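Long-range contacts in heme-degrading monooxygenase HmoB (Mycobacterium tuberculosis, PDB 4NL5), which degrades heme oxidatively, opening the porphyrin ring to mycobilin and releasing its iron, given a suitable electron donor: residues A[2-7]-A[54-59]; A[6-11]-A[48-53]. All coordinates share one frame; numbering follows the deposited sequence.

Interaction 1. Residues A[2-7]-A[54-59]; sequences PVVKIN and VTHWES. With HEM (protoporphyrin IX containing Fe), chain C; CYN (cyanide ion), chain D.
K5 and T55 face each other as a hydrogen-bonded pair of two antiparallel strands, 3-7 and 54-57. The carbonyl oxygen K5 O takes two donors from one residue. T55 N reaches it at 3.0 Å from above the carbonyl plane. T55 OG1 donates to K5 O at 2.7 Å, in that plane and on a lone pair. The hydroxyl gets there because chi1 of 72° sets OG1 between the backbone N and the carbonyl carbon of T55. W57 NE1 donates to the same OG1 of T55 at 2.8 Å, with the oxygen in the indole plane. T55 thus links the K5 carbonyl to the W57 indole, and the two bonds at OG1 limit the rotation of the T55 and W57 side chains. With chi1 near -50°, K5 CG lies beside the backbone N and comes to 4.0 Å from W57 CD1; the two side chains cross at about a right angle. K5 NZ goes on to salt bridges with E91 and D60. V3 pairs with W57 through two backbone bonds, and V3 CG2 packs on W57 CB at 3.7 Å. On the other sheet face, V4 CG1 meets V54 CG1 at 3.8 Å. V4 CG2 lies beside the H56 imidazole, whose NE2 bonds to Q40. N7 ND2 donates to the cyanide N at 2.8 Å, nearly straight at 171°. These two strands form the middle of the four-stranded sheet. Strand 86-98 flanks 3-7, and strand 36-46 flanks 54-57. W57 also meets W66 and F63 of helix 60-67, while V4 packs on L42 of the second subunit.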
loop_
_atom_site.group_PDB
_atom_site.type_symbol
_atom_site.label_atom_id
_atom_site.label_comp_id
_atom_site.label_asym_id
_atom_site.label_seq_id
_atom_site.Cartn_x
_atom_site.Cartn_y
_atom_site.Cartn_z
ATOM N N PRO A 2 -11.180 -6.104 -6.157
ATOM C CA PRO A 2 -10.603 -6.252 -4.821
ATOM C C PRO A 2 -10.490 -4.925 -4.095
ATOM O O PRO A 2 -10.647 -3.855 -4.703
ATOM C CB PRO A 2 -9.219 -6.840 -5.098
ATOM C CG PRO A 2 -9.367 -7.543 -6.384
ATOM C CD PRO A 2 -10.350 -6.752 -7.187
ATOM N N VAL A 3 -10.246 -5.007 -2.793
ATOM C CA VAL A 3 -10.082 -3.823 -1.963
ATOM C C VAL A 3 -8.795 -3.936 -1.173
ATOM O O VAL A 3 -8.242 -5.028 -1.014
ATOM C CB VAL A 3 -11.290 -3.615 -1.001
ATOM C CG1 VAL A 3 -12.548 -3.349 -1.797
ATOM C CG2 VAL A 3 -11.487 -4.830 -0.081
ATOM N N VAL A 4 -8.319 -2.795 -0.690
ATOM C CA VAL A 4 -7.134 -2.738 0.155
ATOM C C VAL A 4 -7.501 -1.998 1.435
ATOM O O VAL A 4 -8.095 -0.914 1.403
ATOM C CB VAL A 4 -5.954 -2.034 -0.560
ATOM C CG1 VAL A 4 -4.815 -1.778 0.388
ATOM C CG2 VAL A 4 -5.488 -2.870 -1.738
ATOM N N LYS A 5 -7.163 -2.610 2.561
ATOM C CA LYS A 5 -7.390 -2.005 3.855
ATOM C C LYS A 5 -6.038 -1.903 4.504
ATOM O O LYS A 5 -5.416 -2.921 4.796
ATOM C CB LYS A 5 -8.328 -2.846 4.713
ATOM C CG LYS A 5 -9.618 -3.267 4.000
ATOM C CD LYS A 5 -10.572 -2.105 3.823
ATOM C CE LYS A 5 -11.903 -2.603 3.222
ATOM N NZ LYS A 5 -12.843 -1.490 2.962
ATOM N N ILE A 6 -5.582 -0.678 4.714
ATOM C CA ILE A 6 -4.282 -0.452 5.329
ATOM C C ILE A 6 -4.467 -0.032 6.771
ATOM O O ILE A 6 -5.058 1.014 7.019
ATOM C CB ILE A 6 -3.497 0.658 4.602
ATOM C CG1 ILE A 6 -3.343 0.332 3.113
ATOM C CG2 ILE A 6 -2.128 0.853 5.260
ATOM C CD1 ILE A 6 -2.549 1.383 2.348
ATOM N N ASN A 7 -3.940 -0.814 7.712
ATOM C CA ASN A 7 -3.885 -0.366 9.090
ATOM C C ASN A 7 -2.575 0.368 9.286
ATOM O O ASN A 7 -1.495 -0.230 9.197
ATOM C CB ASN A 7 -4.016 -1.528 10.071
ATOM C CG ASN A 7 -4.595 -1.096 11.405
ATOM O OD1 ASN A 7 -5.474 -0.240 11.453
ATOM N ND2 ASN A 7 -4.120 -1.703 12.490
ATOM N N VAL A 54 -0.612 -3.587 4.964
ATOM C CA VAL A 54 -1.391 -3.511 3.730
ATOM C C VAL A 54 -2.103 -4.826 3.489
ATOM O O VAL A 54 -1.469 -5.803 3.116
ATOM C CB VAL A 54 -0.501 -3.176 2.500
ATOM C CG1 VAL A 54 -1.371 -2.996 1.238
ATOM C CG2 VAL A 54 0.320 -1.920 2.750
ATOM N N THR A 55 -3.420 -4.860 3.700
ATOM C CA THR A 55 -4.149 -6.116 3.566
ATOM C C THR A 55 -5.052 -6.075 2.339
ATOM O O THR A 55 -5.618 -5.038 1.998
ATOM C CB THR A 55 -4.992 -6.437 4.828
ATOM O OG1 THR A 55 -6.111 -5.561 4.896
ATOM C CG2 THR A 55 -4.151 -6.252 6.090
ATOM N N HIS A 56 -5.159 -7.220 1.678
ATOM C CA HIS A 56 -5.850 -7.334 0.400
ATOM C C HIS A 56 -7.027 -8.282 0.550
ATOM O O HIS A 56 -6.871 -9.358 1.124
ATOM C CB HIS A 56 -4.896 -7.850 -0.670
ATOM C CG HIS A 56 -3.620 -7.068 -0.754
ATOM N ND1 HIS A 56 -3.411 -6.081 -1.689
ATOM C CD2 HIS A 56 -2.495 -7.121 0.001
ATOM C CE1 HIS A 56 -2.202 -5.562 -1.517
ATOM N NE2 HIS A 56 -1.628 -6.178 -0.497
ATOM N N TRP A 57 -8.180 -7.891 0.022
ATOM C CA TRP A 57 -9.407 -8.676 0.161
ATOM C C TRP A 57 -10.183 -8.697 -1.141
ATOM O O TRP A 57 -10.145 -7.724 -1.888
ATOM C CB TRP A 57 -10.296 -8.107 1.273
ATOM C CG TRP A 57 -9.585 -8.017 2.592
ATOM C CD1 TRP A 57 -8.752 -7.015 3.010
ATOM C CD2 TRP A 57 -9.638 -8.971 3.656
ATOM N NE1 TRP A 57 -8.285 -7.289 4.276
ATOM C CE2 TRP A 57 -8.816 -8.480 4.695
ATOM C CE3 TRP A 57 -10.303 -10.190 3.833
ATOM C CZ2 TRP A 57 -8.640 -9.168 5.890
ATOM C CZ3 TRP A 57 -10.127 -10.870 5.025
ATOM C CH2 TRP A 57 -9.303 -10.356 6.034
ATOM N N GLU A 58 -10.890 -9.796 -1.403
ATOM C CA GLU A 58 -11.712 -9.911 -2.618
ATOM C C GLU A 58 -12.841 -8.896 -2.642
ATOM O O GLU A 58 -13.301 -8.491 -3.712
ATOM C CB GLU A 58 -12.315 -11.315 -2.744
ATOM C CG GLU A 58 -11.337 -12.372 -3.204
ATOM C CD GLU A 58 -11.800 -13.774 -2.875
ATOM O OE1 GLU A 58 -13.020 -14.042 -2.964
ATOM O OE2 GLU A 58 -10.942 -14.604 -2.507
ATOM N N SER A 59 -13.287 -8.480 -1.462
ATOM C CA SER A 59 -14.424 -7.576 -1.375
ATOM C C SER A 59 -14.433 -6.870 -0.043
ATOM O O SER A 59 -13.820 -7.337 0.924
ATOM C CB SER A 59 -15.741 -8.335 -1.551
ATOM O OG SER A 59 -15.993 -9.138 -0.411
HETATM C CHA HEM C . -2.061 -4.476 16.105
HETATM C CHB HEM C . -6.296 -3.912 13.837
HETATM C CHC HEM C . -4.554 -6.671 10.257
HETATM C CHD HEM C . -1.504 -8.553 13.513
HETATM C C1A HEM C . -3.301 -3.995 15.760
HETATM C C2A HEM C . -4.003 -2.909 16.415
HETATM C C3A HEM C . -5.170 -2.749 15.790
HETATM C C4A HEM C . -5.261 -3.735 14.731
HETATM C CMA HEM C . -6.234 -1.685 16.142
HETATM C CAA HEM C . -3.475 -2.069 17.607
HETATM C CBA HEM C . -3.975 -2.640 18.934
HETATM C CGA HEM C . -3.438 -4.029 19.190
HETATM O O1A HEM C . -4.248 -5.001 19.209
HETATM O O2A HEM C . -2.200 -4.177 19.380
HETATM C C1B HEM C . -6.117 -4.480 12.591
HETATM C C2B HEM C . -6.858 -4.169 11.377
HETATM C C3B HEM C . -6.366 -4.945 10.381
HETATM C C4B HEM C . -5.303 -5.749 10.941
HETATM C CMB HEM C . -7.996 -3.126 11.338
HETATM C CAB HEM C . -6.724 -5.056 8.878
HETATM C CBB HEM C . -7.278 -4.068 8.174
HETATM C C1C HEM C . -3.629 -7.484 10.867
HETATM C C2C HEM C . -3.022 -8.660 10.276
HETATM C C3C HEM C . -2.166 -9.172 11.185
HETATM C C4C HEM C . -2.229 -8.339 12.366
HETATM C CMC HEM C . -3.329 -9.149 8.835
HETATM C CAC HEM C . -1.235 -10.411 11.129
HETATM C CBC HEM C . -1.191 -11.292 10.128
HETATM C C1D HEM C . -1.280 -7.592 14.458
HETATM C C2D HEM C . -0.191 -7.592 15.404
HETATM C C3D HEM C . -0.363 -6.306 16.203
HETATM C C4D HEM C . -1.534 -5.666 15.666
HETATM C CMD HEM C . 0.909 -8.667 15.545
HETATM C CAD HEM C . 0.514 -5.780 17.361
HETATM C CBD HEM C . 0.114 -6.491 18.640
HETATM C CGD HEM C . 1.055 -6.110 19.760
HETATM O O1D HEM C . 1.025 -6.788 20.819
HETATM O O2D HEM C . 1.838 -5.138 19.599
HETATM N NA HEM C . -4.094 -4.481 14.732
HETATM N NB HEM C . -5.180 -5.445 12.280
HETATM N NC HEM C . -3.136 -7.315 12.156
HETATM N ND HEM C . -2.033 -6.445 14.639
HETATM FE FE HEM C . -3.607 -5.926 13.475
HETATM C C CYN D . -2.324 -4.957 12.136
HETATM N N CYN D . -2.298 -3.822 12.146
#

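Interaction 2. Residues A[6-11]-A[48-53]; sequences INAIEV and EERYFV. With CYN (cyanide ion), chain D; HEM (protoporphyrin IX containing Fe), chain C.
The chi1 of I9, -64°, turns CG1 anti to the carbonyl carbon, and a straight chi2 carries I9 CD1 out to V53 CG2, 3.8 Å away. V53 CG2, set beside its backbone N, meets it there. Both methyls reach the cyanide: I9 CD1 is 3.2 Å and V53 CG2 3.5 Å from the cyanide N. Hydrogen-bonded backbone pairs N7-V53 and I9-Y51 hold the strands in register. On the opposite sheet face, I6 CG2 makes an off-centre CH-pi contact with F52, 4.2 Å from the ring centroid. A8 CB lies obliquely to that ring and over one face of the R50 guanidinium, 3.7 Å from R50 NH1. R50 grips E48 side-on. R50 NE goes to E48 OE2 and R50 NH2 to E48 OE1 at 2.7 Å, both within one salt bridge. Water 1 accepts from R50 NH1 and donates to A8 O and E10 OE2, bridging the two segments. V11 CG2 meets the Y51 ring, whose OH bonds to E20. F52 packs on F52 and F92 of the second subunit. One face of this sheet thus lines the distal heme pocket and the other the dimer interface, as in the dimeric alpha-beta barrel of this monooxygenase family.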
loop_
_atom_site.group_PDB
_atom_site.type_symbol
_atom_site.label_atom_id
_atom_site.label_comp_id
_atom_site.label_asym_id
_atom_site.label_seq_id
_atom_site.Cartn_x
_atom_site.Cartn_y
_atom_site.Cartn_z
ATOM N N ILE A 6 -5.582 -0.678 4.714
ATOM C CA ILE A 6 -4.282 -0.452 5.329
ATOM C C ILE A 6 -4.467 -0.032 6.771
ATOM O O ILE A 6 -5.058 1.014 7.019
ATOM C CB ILE A 6 -3.497 0.658 4.602
ATOM C CG1 ILE A 6 -3.343 0.332 3.113
ATOM C CG2 ILE A 6 -2.128 0.853 5.260
ATOM C CD1 ILE A 6 -2.549 1.383 2.348
ATOM N N ASN A 7 -3.940 -0.814 7.712
ATOM C CA ASN A 7 -3.885 -0.366 9.090
ATOM C C ASN A 7 -2.575 0.368 9.286
ATOM O O ASN A 7 -1.495 -0.230 9.197
ATOM C CB ASN A 7 -4.016 -1.528 10.071
ATOM C CG ASN A 7 -4.595 -1.096 11.405
ATOM O OD1 ASN A 7 -5.474 -0.240 11.453
ATOM N ND2 ASN A 7 -4.120 -1.703 12.490
ATOM N N ALA A 8 -2.675 1.670 9.522
ATOM C CA ALA A 8 -1.487 2.495 9.737
ATOM C C ALA A 8 -1.215 2.605 11.225
ATOM O O ALA A 8 -1.963 3.267 11.942
ATOM C CB ALA A 8 -1.671 3.864 9.124
ATOM N N ILE A 9 -0.140 1.961 11.673
ATOM C CA ILE A 9 0.148 1.796 13.101
ATOM C C ILE A 9 1.196 2.784 13.575
ATOM O O ILE A 9 2.246 2.918 12.960
ATOM C CB ILE A 9 0.648 0.383 13.390
ATOM C CG1 ILE A 9 -0.433 -0.645 13.096
ATOM C CG2 ILE A 9 1.099 0.251 14.844
ATOM C CD1 ILE A 9 0.064 -2.053 13.274
ATOM N N GLU A 10 0.908 3.472 14.670
ATOM C CA GLU A 10 1.881 4.331 15.309
ATOM C C GLU A 10 2.616 3.532 16.381
ATOM O O GLU A 10 1.992 2.887 17.219
ATOM C CB GLU A 10 1.194 5.565 15.905
ATOM C CG GLU A 10 0.342 6.329 14.894
ATOM C CD GLU A 10 -0.708 7.219 15.534
ATOM O OE1 GLU A 10 -0.431 7.806 16.606
ATOM O OE2 GLU A 10 -1.818 7.320 14.965
ATOM N N VAL A 11 3.941 3.539 16.342
ATOM C CA VAL A 11 4.703 2.878 17.398
ATOM C C VAL A 11 5.753 3.817 17.961
ATOM O O VAL A 11 6.238 4.698 17.256
ATOM C CB VAL A 11 5.391 1.574 16.905
ATOM C CG1 VAL A 11 4.354 0.573 16.416
ATOM C CG2 VAL A 11 6.402 1.868 15.826
ATOM N N GLU A 48 6.752 8.910 6.019
ATOM C CA GLU A 48 5.766 8.376 6.974
ATOM C C GLU A 48 6.519 7.912 8.206
ATOM O O GLU A 48 7.676 7.507 8.102
ATOM C CB GLU A 48 4.969 7.201 6.386
ATOM C CG GLU A 48 3.559 7.516 5.880
ATOM C CD GLU A 48 2.549 7.807 6.983
ATOM O OE1 GLU A 48 1.505 8.420 6.670
ATOM O OE2 GLU A 48 2.777 7.428 8.153
ATOM N N GLU A 49 5.873 7.963 9.365
ATOM C CA GLU A 49 6.473 7.428 10.573
ATOM C C GLU A 49 5.708 6.196 11.040
ATOM O O GLU A 49 6.121 5.520 11.982
ATOM C CB GLU A 49 6.502 8.487 11.681
ATOM C CG GLU A 49 7.249 9.769 11.319
ATOM C CD GLU A 49 7.164 10.825 12.415
ATOM O OE1 GLU A 49 6.969 10.451 13.591
ATOM O OE2 GLU A 49 7.275 12.030 12.103
ATOM N N ARG A 50 4.586 5.908 10.380
ATOM C CA ARG A 50 3.763 4.777 10.762
ATOM C C ARG A 50 4.125 3.537 9.965
ATOM O O ARG A 50 4.527 3.631 8.803
ATOM C CB ARG A 50 2.274 5.106 10.557
ATOM C CG ARG A 50 1.771 6.275 11.398
ATOM C CD ARG A 50 0.338 6.644 11.028
ATOM N NE ARG A 50 0.250 7.110 9.643
ATOM C CZ ARG A 50 -0.872 7.514 9.056
ATOM N NH1 ARG A 50 -2.011 7.502 9.734
ATOM N NH2 ARG A 50 -0.855 7.929 7.791
ATOM N N TYR A 51 3.972 2.374 10.583
ATOM C CA TYR A 51 4.005 1.122 9.839
ATOM C C TYR A 51 2.718 0.992 9.035
ATOM O O TYR A 51 1.647 1.324 9.527
ATOM C CB TYR A 51 4.175 -0.074 10.783
ATOM C CG TYR A 51 5.607 -0.379 11.166
ATOM C CD1 TYR A 51 6.268 -1.478 10.624
ATOM C CD2 TYR A 51 6.296 0.414 12.078
ATOM C CE1 TYR A 51 7.572 -1.773 10.971
ATOM C CE2 TYR A 51 7.614 0.128 12.430
ATOM C CZ TYR A 51 8.236 -0.966 11.877
ATOM O OH TYR A 51 9.519 -1.262 12.220
ATOM N N PHE A 52 2.815 0.542 7.787
ATOM C CA PHE A 52 1.609 0.264 7.013
ATOM C C PHE A 52 1.396 -1.242 6.928
ATOM O O PHE A 52 2.253 -1.976 6.414
ATOM C CB PHE A 52 1.687 0.834 5.581
ATOM C CG PHE A 52 1.340 2.300 5.454
ATOM C CD1 PHE A 52 1.274 3.134 6.562
ATOM C CD2 PHE A 52 1.077 2.843 4.189
ATOM C CE1 PHE A 52 0.965 4.492 6.411
ATOM C CE2 PHE A 52 0.761 4.183 4.034
ATOM C CZ PHE A 52 0.704 5.015 5.155
ATOM N N VAL A 53 0.250 -1.699 7.422
ATOM C CA VAL A 53 -0.126 -3.089 7.285
ATOM C C VAL A 53 -1.107 -3.175 6.125
ATOM O O VAL A 53 -2.272 -2.837 6.272
ATOM C CB VAL A 53 -0.740 -3.627 8.585
ATOM C CG1 VAL A 53 -1.129 -5.085 8.427
ATOM C CG2 VAL A 53 0.269 -3.451 9.738
HETATM C C CYN D . -2.324 -4.957 12.136
HETATM N N CYN D . -2.298 -3.822 12.146
HETATM C CHA HEM C . -2.061 -4.476 16.105
HETATM C CHB HEM C . -6.296 -3.912 13.837
HETATM C CHC HEM C . -4.554 -6.671 10.257
HETATM C CHD HEM C . -1.504 -8.553 13.513
HETATM C C1A HEM C . -3.301 -3.995 15.760
HETATM C C2A HEM C . -4.003 -2.909 16.415
HETATM C C3A HEM C . -5.170 -2.749 15.790
HETATM C C4A HEM C . -5.261 -3.735 14.731
HETATM C CMA HEM C . -6.234 -1.685 16.142
HETATM C CAA HEM C . -3.475 -2.069 17.607
HETATM C CBA HEM C . -3.975 -2.640 18.934
HETATM C CGA HEM C . -3.438 -4.029 19.190
HETATM O O1A HEM C . -4.248 -5.001 19.209
HETATM O O2A HEM C . -2.200 -4.177 19.380
HETATM C C1B HEM C . -6.117 -4.480 12.591
HETATM C C2B HEM C . -6.858 -4.169 11.377
HETATM C C3B HEM C . -6.366 -4.945 10.381
HETATM C C4B HEM C . -5.303 -5.749 10.941
HETATM C CMB HEM C . -7.996 -3.126 11.338
HETATM C CAB HEM C . -6.724 -5.056 8.878
HETATM C CBB HEM C . -7.278 -4.068 8.174
HETATM C C1C HEM C . -3.629 -7.484 10.867
HETATM C C2C HEM C . -3.022 -8.660 10.276
HETATM C C3C HEM C . -2.166 -9.172 11.185
HETATM C C4C HEM C . -2.229 -8.339 12.366
HETATM C CMC HEM C . -3.329 -9.149 8.835
HETATM C CAC HEM C . -1.235 -10.411 11.129
HETATM C CBC HEM C . -1.191 -11.292 10.128
HETATM C C1D HEM C . -1.280 -7.592 14.458
HETATM C C2D HEM C . -0.191 -7.592 15.404
HETATM C C3D HEM C . -0.363 -6.306 16.203
HETATM C C4D HEM C . -1.534 -5.666 15.666
HETATM C CMD HEM C . 0.909 -8.667 15.545
HETATM C CAD HEM C . 0.514 -5.780 17.361
HETATM C CBD HEM C . 0.114 -6.491 18.640
HETATM C CGD HEM C . 1.055 -6.110 19.760
HETATM O O1D HEM C . 1.025 -6.788 20.819
HETATM O O2D HEM C . 1.838 -5.138 19.599
HETATM N NA HEM C . -4.094 -4.481 14.732
HETATM N NB HEM C . -5.180 -5.445 12.280
HETATM N NC HEM C . -3.136 -7.315 12.156
HETATM N ND HEM C . -2.033 -6.445 14.639
HETATM FE FE HEM C . -3.607 -5.926 13.475
HETATM O O HOH W 1 -2.413 6.293 12.529
HETATM O O HOH W 2 5.133 5.587 14.588
#

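Overall arrangement
Interactions 1 and 2 are successive lengths of one antiparallel pairing between strands 3-10 and 51-57. Their centres lie about 15 Å apart, and they share I6 and N7. Both touch the heme and the cyanide. In interaction 1, K5 and T55 lie near one heme edge, with K5 CB and T55 OG1 each 3.8 Å from the vinyl carbon CBB. In interaction 2, I9 and V53 bring apolar groups to the cyanide, and the shared N7 supplies the polar contact. F23, on helix 16-25, completes the cyanide pocket. The opposite sheet face in both interactions packs on the second subunit, so ligand pocket and dimer interface share these two central strands.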